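Local structure of microcin B17-processing protein McbD (Escherichia coli str. K-12 substr. MG1655, 6GRH) at residues E[317-320]-E[321-325]; E[298-301]-E[302-306]. The protein is necessary to process the inactive microcin B17 precursor peptide McbA into active microcin B17, and belongs to the YcaO cyclodehydratase family. The protein carries 1 engineered substitution. All coordinates share one frame; numbering follows the deposited sequence.

Contact 1. Residues E[317-320]-E[321-325]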
loop_
_atom_site.group_PDB
_atom_site.type_symbol
_atom_site.label_atom_id
_atom_site.label_comp_id
_atom_site.label_asym_id
_atom_site.label_seq_id
_atom_site.Cartn_x
_atom_site.Cartn_y
_atom_site.Cartn_z
ATOM N N LEU E 317 12.522 -22.181 -43.931
ATOM C CA LEU E 317 11.427 -21.266 -44.185
ATOM C C LEU E 317 11.804 -20.051 -45.038
ATOM O O LEU E 317 11.320 -18.949 -44.789
ATOM C CB LEU E 317 10.838 -20.811 -42.840
ATOM C CG LEU E 317 10.491 -21.945 -41.864
ATOM C CD1 LEU E 317 10.144 -21.371 -40.499
ATOM C CD2 LEU E 317 9.356 -22.812 -42.407
ATOM N N GLU E 318 12.615 -20.243 -46.067
ATOM C CA GLU E 318 12.958 -19.124 -46.956
ATOM C C GLU E 318 11.856 -18.751 -47.978
ATOM O O GLU E 318 11.061 -19.606 -48.407
ATOM C CB GLU E 318 14.276 -19.368 -47.680
ATOM C CG GLU E 318 14.218 -20.279 -48.913
ATOM C CD GLU E 318 14.126 -21.761 -48.598
ATOM O OE1 GLU E 318 14.054 -22.122 -47.395
ATOM O OE2 GLU E 318 14.118 -22.559 -49.564
ATOM N N GLU E 319 11.825 -17.474 -48.359
ATOM C CA GLU E 319 10.981 -16.995 -49.454
ATOM C C GLU E 319 11.564 -17.441 -50.800
ATOM O O GLU E 319 12.694 -17.936 -50.863
ATOM C CB GLU E 319 10.876 -15.467 -49.404
ATOM C CG GLU E 319 10.634 -14.942 -47.997
ATOM C CD GLU E 319 9.724 -15.866 -47.214
ATOM O OE1 GLU E 319 9.165 -16.807 -47.819
ATOM O OE2 GLU E 319 9.557 -15.659 -45.997
ATOM N N ASN E 320 10.775 -17.275 -51.861
ATOM C CA ASN E 320 11.182 -17.635 -53.237
ATOM C C ASN E 320 10.804 -16.487 -54.188
ATOM O O ASN E 320 10.217 -15.478 -53.786
ATOM C CB ASN E 320 10.544 -18.975 -53.672
ATOM C CG ASN E 320 9.019 -18.895 -53.764
ATOM O OD1 ASN E 320 8.470 -18.331 -54.727
ATOM N ND2 ASN E 320 8.326 -19.444 -52.757
ATOM N N ILE E 321 11.120 -16.671 -55.459
ATOM C CA ILE E 321 10.985 -15.603 -56.439
ATOM C C ILE E 321 9.563 -15.031 -56.584
ATOM O O ILE E 321 9.410 -13.836 -56.850
ATOM C CB ILE E 321 11.527 -16.061 -57.808
ATOM C CG1 ILE E 321 11.861 -14.854 -58.697
ATOM C CG2 ILE E 321 10.551 -17.027 -58.478
ATOM C CD1 ILE E 321 12.610 -15.248 -59.942
ATOM N N THR E 322 8.536 -15.858 -56.380
ATOM C CA THR E 322 7.134 -15.391 -56.427
ATOM C C THR E 322 6.682 -14.636 -55.181
ATOM O O THR E 322 5.804 -13.781 -55.287
ATOM C CB THR E 322 6.139 -16.559 -56.611
ATOM O OG1 THR E 322 6.604 -17.392 -57.656
ATOM C CG2 THR E 322 4.726 -16.042 -56.955
ATOM N N SER E 323 7.279 -14.938 -54.020
ATOM C CA SER E 323 6.819 -14.407 -52.714
ATOM C C SER E 323 6.650 -12.897 -52.650
ATOM O O SER E 323 5.773 -12.426 -51.935
ATOM C CB SER E 323 7.765 -14.796 -51.552
ATOM O OG SER E 323 7.959 -16.195 -51.432
ATOM N N ASP E 324 7.505 -12.142 -53.349
ATOM C CA ASP E 324 7.509 -10.669 -53.225
ATOM C C ASP E 324 7.085 -9.925 -54.504
ATOM O O ASP E 324 7.374 -8.734 -54.649
ATOM C CB ASP E 324 8.878 -10.163 -52.706
ATOM C CG ASP E 324 9.996 -10.299 -53.730
ATOM O OD1 ASP E 324 9.820 -11.000 -54.766
ATOM O OD2 ASP E 324 11.069 -9.700 -53.472
ATOM N N THR E 325 6.374 -10.608 -55.406
ATOM C CA THR E 325 5.683 -9.921 -56.499
ATOM C C THR E 325 4.570 -9.066 -55.892
ATOM O O THR E 325 4.299 -9.125 -54.688
ATOM C CB THR E 325 5.081 -10.898 -57.529
ATOM O OG1 THR E 325 4.171 -11.764 -56.856
ATOM C CG2 THR E 325 6.170 -11.712 -58.245
#

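Contact 2. Residues E[298-301]-E[302-306]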
loop_
_atom_site.group_PDB
_atom_site.type_symbol
_atom_site.label_atom_id
_atom_site.label_comp_id
_atom_site.label_asym_id
_atom_site.label_seq_id
_atom_site.Cartn_x
_atom_site.Cartn_y
_atom_site.Cartn_z
ATOM N N SER E 298 -11.792 -35.838 -39.885
ATOM C CA SER E 298 -11.555 -34.531 -40.505
ATOM C C SER E 298 -10.072 -34.395 -40.906
ATOM O O SER E 298 -9.771 -33.981 -42.034
ATOM C CB SER E 298 -11.989 -33.397 -39.564
ATOM O OG SER E 298 -13.396 -33.411 -39.380
ATOM N N PHE E 299 -9.169 -34.791 -39.996
ATOM C CA PHE E 299 -7.711 -34.747 -40.217
ATOM C C PHE E 299 -7.281 -35.660 -41.363
ATOM O O PHE E 299 -6.588 -35.219 -42.280
ATOM C CB PHE E 299 -6.974 -35.123 -38.917
ATOM C CG PHE E 299 -5.474 -35.091 -39.016
ATOM C CD1 PHE E 299 -4.799 -33.891 -39.223
ATOM C CD2 PHE E 299 -4.726 -36.258 -38.864
ATOM C CE1 PHE E 299 -3.405 -33.850 -39.283
ATOM C CE2 PHE E 299 -3.329 -36.230 -38.943
ATOM C CZ PHE E 299 -2.670 -35.021 -39.141
ATOM N N THR E 300 -7.692 -36.922 -41.310
ATOM C CA THR E 300 -7.333 -37.885 -42.362
ATOM C C THR E 300 -7.935 -37.523 -43.713
ATOM O O THR E 300 -7.233 -37.571 -44.713
ATOM C CB THR E 300 -7.766 -39.317 -42.022
ATOM O OG1 THR E 300 -9.151 -39.320 -41.681
ATOM C CG2 THR E 300 -6.951 -39.862 -40.860
ATOM N N ASP E 301 -9.219 -37.170 -43.743
ATOM C CA ASP E 301 -9.860 -36.735 -44.986
ATOM C C ASP E 301 -9.111 -35.582 -45.689
ATOM O O ASP E 301 -8.957 -35.601 -46.923
ATOM C CB ASP E 301 -11.306 -36.324 -44.751
ATOM C CG ASP E 301 -11.934 -35.714 -45.984
ATOM O OD1 ASP E 301 -12.197 -36.450 -46.966
ATOM O OD2 ASP E 301 -12.117 -34.483 -45.983
ATOM N N LEU E 302 -8.648 -34.591 -44.923
ATOM C CA LEU E 302 -7.847 -33.514 -45.519
ATOM C C LEU E 302 -6.478 -34.007 -46.020
ATOM O O LEU E 302 -6.130 -33.780 -47.182
ATOM C CB LEU E 302 -7.690 -32.318 -44.557
ATOM C CG LEU E 302 -8.930 -31.431 -44.419
ATOM C CD1 LEU E 302 -8.739 -30.429 -43.301
ATOM C CD2 LEU E 302 -9.253 -30.702 -45.713
ATOM N N CYS E 303 -5.741 -34.710 -45.163
ATOM C CA CYS E 303 -4.349 -35.084 -45.448
ATOM C C CYS E 303 -4.220 -36.102 -46.578
ATOM O O CYS E 303 -3.356 -35.951 -47.438
ATOM C CB CYS E 303 -3.660 -35.646 -44.207
ATOM S SG CYS E 303 -3.511 -34.466 -42.871
ATOM N N GLU E 304 -5.069 -37.126 -46.562
ATOM C CA GLU E 304 -5.052 -38.162 -47.587
ATOM C C GLU E 304 -5.510 -37.679 -48.982
ATOM O O GLU E 304 -5.178 -38.314 -49.986
ATOM C CB GLU E 304 -5.906 -39.353 -47.135
ATOM C CG GLU E 304 -5.398 -40.080 -45.891
ATOM C CD GLU E 304 -6.245 -41.300 -45.558
ATOM O OE1 GLU E 304 -6.832 -41.887 -46.496
ATOM O OE2 GLU E 304 -6.323 -41.680 -44.373
ATOM N N ASN E 305 -6.267 -36.580 -49.044
ATOM C CA ASN E 305 -6.692 -35.978 -50.320
ATOM C C ASN E 305 -5.867 -34.758 -50.753
ATOM O O ASN E 305 -6.230 -34.091 -51.729
ATOM C CB ASN E 305 -8.179 -35.617 -50.262
ATOM C CG ASN E 305 -9.065 -36.836 -50.351
ATOM O OD1 ASN E 305 -9.321 -37.348 -51.456
ATOM N ND2 ASN E 305 -9.517 -37.329 -49.199
ATOM N N THR E 306 -4.762 -34.476 -50.056
ATOM C CA THR E 306 -3.869 -33.374 -50.430
ATOM C C THR E 306 -2.779 -33.821 -51.438
ATOM O O THR E 306 -2.064 -34.790 -51.203
ATOM C CB THR E 306 -3.238 -32.741 -49.187
ATOM O OG1 THR E 306 -4.287 -32.221 -48.360
ATOM C CG2 THR E 306 -2.263 -31.612 -49.561
#

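Contact 1. Residues E[317-320]-E[321-325]
Two first torsions of similar size and opposite sign bring Asn-320 and Ser-323 together. Asn-320 has chi1 65°, which tucks CG between its own N and carbonyl carbon and turns OD1 forward to the N-H of Thr-322; Ser-323 has chi1 -56°, which holds OG beside its own N and lets it reach back along the chain. Asn-320 and Ser-323 are joined both ways. The N-H of Asn-320 points almost straight at Ser-323 OG, 3.0 Å from N to OG with an N-H...O angle of 177°, and in return Asn-320 O accepts Ser-323 N at 3.0 Å. Separately, Asn-320 OD1 accepts from Thr-322 N at 3.0 Å, closing an Asx turn; this bond is more bent, and its donor is tilted from the plane of the amide. One residue thus engages the turn through its amide N-H, its carbonyl oxygen and its side-chain oxygen. OD1 also lies 3.5 Å from Thr-322 CB, while ND2 is 3.5 Å from Ser-323 OG. The chain folds again at once: a type I beta turn runs from Thr-322 to Thr-325, where Thr-322 O takes both the backbone N and, at 3.0 Å, the OG1 of Thr-325. Ser-323 is buried, and its OG has a second hydrogen-bond partner in His-224 NE2. Glu-319 brings CB to 3.6 Å from Ser-323 OG; its OE2 bond to Leu-251 N, at the start of helix 251-275, belongs to one of two modelled conformers and is less certain. These turns lie in the loop between strand 307-308 and helix 327-334, against the beginning of strand 224-231, where Ser-323 also shares a backbone hydrogen bond with Gly-223.

Contact 2. Residues E[298-301]-E[302-306]
Cys-303 sits one helical turn after Phe-299 and lays its sulfur over a face of that ring. SG is 3.9 Å from the ring centroid and 20° off the ring normal, displaced toward the rim, so that CE1 is the nearest ring atom at 3.6 Å. This is a cysteine sulfur-aromatic contact. Phe-299 has chi1 -179°, which carries its ring along the helix flank to meet the thiol. Next to this pair, Thr-300 and Glu-304 run side by side in the same direction; the carboxylate lies near Thr-300 CB in one of two modelled conformers, so that contact is less certain. All of this rides on helix 296-304, whose successive i to i+4 bonds join Leu-302 N to Ser-298 O, Cys-303 N to Phe-299 O and Glu-304 N to Thr-300 O, the last at 2.9 Å. At the C-terminal end the backbone N of Asn-305 makes a weak bond to Leu-302 O, and its side chain supplies the donor for Asp-301 O, ND2 to O 2.9 Å, with the donor in the carbonyl plane on a lone pair and the acceptor close to the amide plane of Asn-305. Thr-306 OG1 turns back to give a hydrogen bond to Leu-302 O, 2.7 Å away, and also bonds Tyr-177 OH of helix 157-180. Farther out, Phe-299 and Leu-302 both rest on Tyr-241 and Leu-229 of the mixed sheet, while Arg-212 of strand 210-215 touches Phe-299 and Cys-303. Ser-298 OG is hydrogen-bonded to Cys-293 O, in the chain just ahead of the helix.

In the fold
Contacts 1 and 2 follow one another along the chain: helix 296-304 ends in contact 2, strand 307-308 comes next at the edge of the mixed sheet, and the loop holding contact 1 leads on to helix 327-334. They do not touch; their centres are 27 Å apart and their nearest atoms about 16 Å. Strand 224-231 is common ground, since residues of contact 1 reach His-224 at its beginning and side chains of contact 2 rest on Leu-229 farther along. The centres of contacts 1 and 2 lie 23 and 21 Å from the centre of the chain, both within the range of the YcaO family, and neither is touched by another protein chain of the assembly.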